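Side-chain contacts in putative dioxygenase (1H-3-hydroxy-4-oxoquinaldine 2,4-dioxygenase) (Mycobacteroides abscessus subsp. abscessus, PDB 6RA3), which cleaves the quinolone ring of the Pseudomonas quinolone signal, a quorum-sensing molecule, giving N-octanoylanthranilate and carbon monoxide: residues G173-G176 against F177-A181; E130-A133 against A134-I138. All coordinates share one frame; numbering follows the deposited sequence.

Interaction 1. Residues G173-G176 against F177-A181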
ATOM      1  N   GLY A 173     -12.905   4.745   6.105  1.00 43.37           N
ATOM      2  CA  GLY A 173     -12.670   6.143   6.425  1.00 40.49           C
ATOM      3  C   GLY A 173     -12.283   6.948   5.197  1.00 34.20           C
ATOM      4  O   GLY A 173     -12.199   6.435   4.078  1.00 31.11           O
ATOM      5  N   GLY A 174     -12.057   8.248   5.418  1.00 32.83           N
ATOM      6  CA  GLY A 174     -11.576   9.121   4.361  1.00 27.96           C
ATOM      7  C   GLY A 174     -12.577   9.537   3.313  1.00 32.17           C
ATOM      8  O   GLY A 174     -12.173   9.974   2.226  1.00 28.74           O
ATOM      9  N   HIS A 175     -13.870   9.404   3.587  1.00 31.42           N
ATOM     10  CA  HIS A 175     -14.916   9.932   2.735  1.00 31.82           C
ATOM     11  C   HIS A 175     -15.707  10.931   3.570  1.00 33.47           C
ATOM     12  O   HIS A 175     -15.662  10.895   4.801  1.00 30.36           O
ATOM     13  CB  HIS A 175     -15.820   8.817   2.197  1.00 28.08           C
ATOM     14  CG  HIS A 175     -15.198   7.983   1.126  1.00 26.49           C
ATOM     15  ND1 HIS A 175     -14.747   8.506  -0.070  1.00 25.80           N
ATOM     16  CD2 HIS A 175     -14.953   6.653   1.071  1.00 26.71           C
ATOM     17  CE1 HIS A 175     -14.246   7.531  -0.810  1.00 30.03           C
ATOM     18  NE2 HIS A 175     -14.374   6.397  -0.144  1.00 25.27           N
ATOM     19  N   GLY A 176     -16.403  11.840   2.908  1.00 29.43           N
ATOM     20  CA  GLY A 176     -17.136  12.879   3.609  1.00 41.33           C
ATOM     21  C   GLY A 176     -18.390  13.273   2.879  1.00 39.13           C
ATOM     22  O   GLY A 176     -19.022  12.458   2.197  1.00 33.64           O
ATOM     23  N   PHE A 177     -18.752  14.547   3.020  1.00 39.52           N
ATOM     24  CA  PHE A 177     -20.014  15.020   2.468  1.00 33.97           C
ATOM     25  C   PHE A 177     -20.059  14.839   0.960  1.00 32.60           C
ATOM     26  O   PHE A 177     -21.066  14.360   0.420  1.00 24.63           O
ATOM     27  CB  PHE A 177     -20.241  16.486   2.842  1.00 38.69           C
ATOM     28  CG  PHE A 177     -21.376  17.114   2.093  1.00 39.99           C
ATOM     29  CD1 PHE A 177     -22.680  16.806   2.422  1.00 38.20           C
ATOM     30  CD2 PHE A 177     -21.137  17.968   1.029  1.00 36.06           C
ATOM     31  CE1 PHE A 177     -23.743  17.372   1.719  1.00 37.41           C
ATOM     32  CE2 PHE A 177     -22.177  18.538   0.333  1.00 41.43           C
ATOM     33  CZ  PHE A 177     -23.489  18.239   0.677  1.00 41.00           C
ATOM     34  N   ASP A 178     -18.961  15.151   0.258  1.00 28.19           N
ATOM     35  CA  ASP A 178     -18.975  15.029  -1.201  1.00 32.25           C
ATOM     36  C   ASP A 178     -19.447  13.640  -1.671  1.00 29.00           C
ATOM     37  O   ASP A 178     -20.297  13.519  -2.561  1.00 27.01           O
ATOM     38  CB  ASP A 178     -17.585  15.338  -1.762  1.00 32.88           C
ATOM     39  CG  ASP A 178     -17.459  14.993  -3.238  1.00 30.86           C
ATOM     40  OD1 ASP A 178     -17.897  15.799  -4.079  1.00 33.72           O
ATOM     41  OD2 ASP A 178     -16.901  13.913  -3.579  1.00 35.01           O
ATOM     42  N   MET A 179     -18.883  12.581  -1.116  1.00 28.05           N
ATOM     43  CA  MET A 179     -19.190  11.261  -1.651  1.00 26.57           C
ATOM     44  C   MET A 179     -20.527  10.763  -1.125  1.00 28.37           C
ATOM     45  O   MET A 179     -21.277  10.115  -1.859  1.00 26.76           O
ATOM     46  CB  MET A 179     -18.080  10.250  -1.309  1.00 31.00           C
ATOM     47  CG  MET A 179     -18.164   8.940  -2.158  1.00 25.10           C
ATOM     48  SD  MET A 179     -17.999   9.175  -3.884  1.00 30.59           S
ATOM     49  CE  MET A 179     -16.205   9.399  -4.074  1.00 36.68           C
ATOM     50  N   TRP A 180     -20.831  11.045   0.140  1.00 25.68           N
ATOM     51  CA  TRP A 180     -22.122  10.656   0.698  1.00 33.62           C
ATOM     52  C   TRP A 180     -23.280  11.409   0.045  1.00 36.38           C
ATOM     53  O   TRP A 180     -24.333  10.817  -0.226  1.00 34.20           O
ATOM     54  CB  TRP A 180     -22.099  10.868   2.201  1.00 39.39           C
ATOM     55  CG  TRP A 180     -21.418   9.744   2.845  1.00 44.93           C
ATOM     56  CD1 TRP A 180     -20.106   9.670   3.211  1.00 46.00           C
ATOM     57  CD2 TRP A 180     -22.002   8.481   3.167  1.00 53.68           C
ATOM     58  NE1 TRP A 180     -19.840   8.438   3.760  1.00 48.13           N
ATOM     59  CE2 TRP A 180     -20.989   7.688   3.742  1.00 57.14           C
ATOM     60  CE3 TRP A 180     -23.288   7.943   3.027  1.00 50.64           C
ATOM     61  CZ2 TRP A 180     -21.223   6.386   4.179  1.00 54.79           C
ATOM     62  CZ3 TRP A 180     -23.517   6.655   3.461  1.00 56.77           C
ATOM     63  CH2 TRP A 180     -22.488   5.887   4.029  1.00 52.58           C
ATOM     64  N   ALA A 181     -23.118  12.710  -0.209  1.00 32.66           N
ATOM     65  CA  ALA A 181     -24.127  13.433  -0.979  1.00 35.75           C
ATOM     66  C   ALA A 181     -24.291  12.816  -2.361  1.00 30.88           C
ATOM     67  O   ALA A 181     -25.418  12.612  -2.829  1.00 31.44           O
ATOM     68  CB  ALA A 181     -23.775  14.932  -1.073  1.00 33.37           C
TER
HETATM   69  O   HOH W   1     -16.201  12.814   0.188  1.00 23.81           O

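Interaction 2. Residues E130-A133 against A134-I138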
ATOM      1  N   GLU A 130     -38.809   6.137   3.781  1.00 50.82           N
ATOM      2  CA  GLU A 130     -37.795   6.347   4.804  1.00 58.48           C
ATOM      3  C   GLU A 130     -36.403   6.378   4.179  1.00 58.98           C
ATOM      4  O   GLU A 130     -35.576   7.225   4.523  1.00 52.64           O
ATOM      5  CB  GLU A 130     -37.889   5.246   5.862  1.00 58.06           C
ATOM      6  CG  GLU A 130     -38.006   5.753   7.282  1.00 73.51           C
ATOM      7  CD  GLU A 130     -37.622   4.700   8.303  1.00 87.31           C
ATOM      8  OE1 GLU A 130     -36.651   3.959   8.032  1.00 58.19           O
ATOM      9  OE2 GLU A 130     -38.285   4.616   9.368  1.00 69.00           O
ATOM     10  N   PHE A 131     -36.137   5.458   3.250  1.00 54.48           N
ATOM     11  CA  PHE A 131     -34.865   5.437   2.538  1.00 52.40           C
ATOM     12  C   PHE A 131     -34.657   6.728   1.758  1.00 52.29           C
ATOM     13  O   PHE A 131     -33.597   7.358   1.871  1.00 48.09           O
ATOM     14  CB  PHE A 131     -34.825   4.219   1.606  1.00 49.69           C
ATOM     15  CG  PHE A 131     -33.473   3.933   0.987  1.00 37.34           C
ATOM     16  CD1 PHE A 131     -32.335   3.773   1.773  1.00 40.18           C
ATOM     17  CD2 PHE A 131     -33.368   3.755  -0.378  1.00 42.31           C
ATOM     18  CE1 PHE A 131     -31.117   3.469   1.197  1.00 37.56           C
ATOM     19  CE2 PHE A 131     -32.134   3.463  -0.968  1.00 44.16           C
ATOM     20  CZ  PHE A 131     -31.020   3.319  -0.172  1.00 40.19           C
ATOM     21  N   VAL A 132     -35.659   7.137   0.956  1.00 46.53           N
ATOM     22  CA  VAL A 132     -35.546   8.372   0.179  1.00 51.88           C
ATOM     23  C   VAL A 132     -35.317   9.558   1.106  1.00 50.69           C
ATOM     24  O   VAL A 132     -34.579  10.495   0.765  1.00 43.24           O
ATOM     25  CB  VAL A 132     -36.786   8.589  -0.713  1.00 47.25           C
ATOM     26  CG1 VAL A 132     -36.699   9.957  -1.410  1.00 46.84           C
ATOM     27  CG2 VAL A 132     -36.895   7.486  -1.758  1.00 43.78           C
ATOM     28  N   ALA A 133     -35.916   9.513   2.304  1.00 55.21           N
ATOM     29  CA  ALA A 133     -35.707  10.551   3.312  1.00 59.29           C
ATOM     30  C   ALA A 133     -34.242  10.637   3.736  1.00 47.22           C
ATOM     31  O   ALA A 133     -33.711  11.737   3.917  1.00 39.73           O
ATOM     32  CB  ALA A 133     -36.589  10.274   4.534  1.00 60.06           C
ATOM     33  N   ALA A 134     -33.580   9.488   3.921  1.00 43.65           N
ATOM     34  CA  ALA A 134     -32.166   9.491   4.300  1.00 46.64           C
ATOM     35  C   ALA A 134     -31.263   9.837   3.122  1.00 44.47           C
ATOM     36  O   ALA A 134     -30.234  10.484   3.314  1.00 43.45           O
ATOM     37  CB  ALA A 134     -31.755   8.144   4.889  1.00 41.00           C
ATOM     38  N   LEU A 135     -31.630   9.410   1.906  1.00 39.04           N
ATOM     39  CA  LEU A 135     -30.876   9.775   0.713  1.00 42.69           C
ATOM     40  C   LEU A 135     -30.780  11.289   0.547  1.00 46.45           C
ATOM     41  O   LEU A 135     -29.851  11.790  -0.105  1.00 38.04           O
ATOM     42  CB  LEU A 135     -31.524   9.163  -0.530  1.00 35.20           C
ATOM     43  CG  LEU A 135     -31.483   7.645  -0.758  1.00 46.93           C
ATOM     44  CD1 LEU A 135     -32.180   7.263  -2.067  1.00 44.74           C
ATOM     45  CD2 LEU A 135     -30.042   7.104  -0.769  1.00 44.57           C
ATOM     46  N   HIS A 136     -31.751  12.029   1.085  1.00 48.48           N
ATOM     47  CA  HIS A 136     -31.725  13.484   1.071  1.00 42.32           C
ATOM     48  C   HIS A 136     -30.969  14.035   2.268  1.00 38.43           C
ATOM     49  O   HIS A 136     -30.254  15.034   2.148  1.00 40.83           O
ATOM     50  CB  HIS A 136     -33.162  14.024   1.040  1.00 47.65           C
ATOM     51  CG  HIS A 136     -33.894  13.711  -0.231  1.00 47.61           C
ATOM     52  ND1 HIS A 136     -35.272  13.678  -0.313  1.00 63.27           N
ATOM     53  CD2 HIS A 136     -33.438  13.412  -1.469  1.00 44.25           C
ATOM     54  CE1 HIS A 136     -35.630  13.376  -1.550  1.00 61.62           C
ATOM     55  NE2 HIS A 136     -34.535  13.210  -2.271  1.00 52.66           N
ATOM     56  N   GLY A 137     -31.089  13.380   3.422  1.00 39.79           N
ATOM     57  CA  GLY A 137     -30.370  13.835   4.598  1.00 43.04           C
ATOM     58  C   GLY A 137     -28.862  13.815   4.406  1.00 40.32           C
ATOM     59  O   GLY A 137     -28.152  14.676   4.922  1.00 41.19           O
ATOM     60  N   ILE A 138     -28.350  12.825   3.671  1.00 44.03           N
ATOM     61  CA  ILE A 138     -26.908  12.788   3.420  1.00 48.12           C
ATOM     62  C   ILE A 138     -26.474  13.758   2.334  1.00 44.41           C
ATOM     63  O   ILE A 138     -25.264  13.959   2.150  1.00 39.82           O
ATOM     64  CB  ILE A 138     -26.414  11.370   3.072  1.00 44.40           C
ATOM     65  CG1 ILE A 138     -27.065  10.865   1.788  1.00 32.75           C
ATOM     66  CG2 ILE A 138     -26.624  10.449   4.278  1.00 42.95           C
ATOM     67  CD1 ILE A 138     -26.887   9.362   1.546  1.00 39.10           C
TER

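Interaction 1. Residues G173-G176 against F177-A181
The carbonyl of G176, the N-cap residue of helix 177-194, accepts its first backbone bond: W180 N donates to G176 O over 3.1 Å, nearly straight at 170°. A weak second bond reaches the same oxygen from M179 N. Water carries the other polar link, one molecule accepting from both G176 N (2.9 Å) and M179 N (3.0 Å) and so tying the cap residue to the first turn. G176 O also lies in the plane of the W180 indole at its edge, 3.2 Å from CD1, because CG stands beside the backbone N (chi1 -80°).

The H175 and M179 side chains run side by side in van der Waals contact, ND1 of H175 lying 4.0 Å from both CB and CG of M179. Within the helix, the A181 methyl sits over one face of the F177 ring, toward its rim.

Around this helix start, R63 donates a hydrogen bond to G173 O, and D16 of the second subunit accepts from G174 N. D178 forms a salt bridge with R182, one turn on. The segment thus joins the loop after helix 162-170 to helix 177-194, with W144 of helix 144-156 meeting the rings of F177 and W180.

Interaction 2. Residues E130-A133 against A134-I138
From E130 to G137 the backbone keeps an alpha-helical i to i+4 pattern, L135 N to F131 O being its shortest bond at 2.8 Å and H136 N to V132 O a more bent one at 136°. H136 N also reaches A133 O weakly.

On one side of the helix F131 meets L135 at a slant. The leucine comes over one face of the phenyl ring, its CG 4.3 Å from the ring centroid and only 10° off the normal, a CH-pi contact. Its two methyls extend this contact, CD1 lying 4.0 Å from CE2 of F131 and CD2 4.0 Å from CZ. With CG of F131 opposite its own backbone N (chi1 -170°), the ring is carried to the side of the helix where L135 projects. F131 in turn meets, at a shallow angle, the ring of H97, which probably binds the substrate.

Farther round, V132 and H136 lie alongside each other. CG1 of the valine touches CE1 of the imidazole at 3.6 Å, while V132 O stands 3.4 Å above one face of that ring, toward its rim. NE2 of H136 is hydrogen-bonded to D188 of helix 177-194, whose I187 also packs against F131 and L135.

The contact therefore combines dispersion between F131 and L135 with a polar tether at H136: the D188 bond holds NE2, the V132 methyl packs beside the ring, and the carboxylate would probably favour the protonated imidazole.

In the fold
Interactions 1 and 2 lie with their centres 15 Å apart and meet through I138: W180 O approaches I138 CG1 at 3.4 Å, and CB of A181 lies 3.7 Å from I138 O. Helix 177-194 connects them further, since interaction 1 forms its first turn while I187 and D188, farther along, pack against helix 129-137. Interaction 2 borders the active site of this alpha/beta-hydrolase fold through F131, whose side chain comes within about 3 Å of that of H97, the probable substrate-binding histidine, and about 7 Å of that of H246, the likely proton donor/acceptor. Interaction 1 lies farther off: the side chain of W180 is about 9 Å from that of H97 and about 9 Å from that of H246.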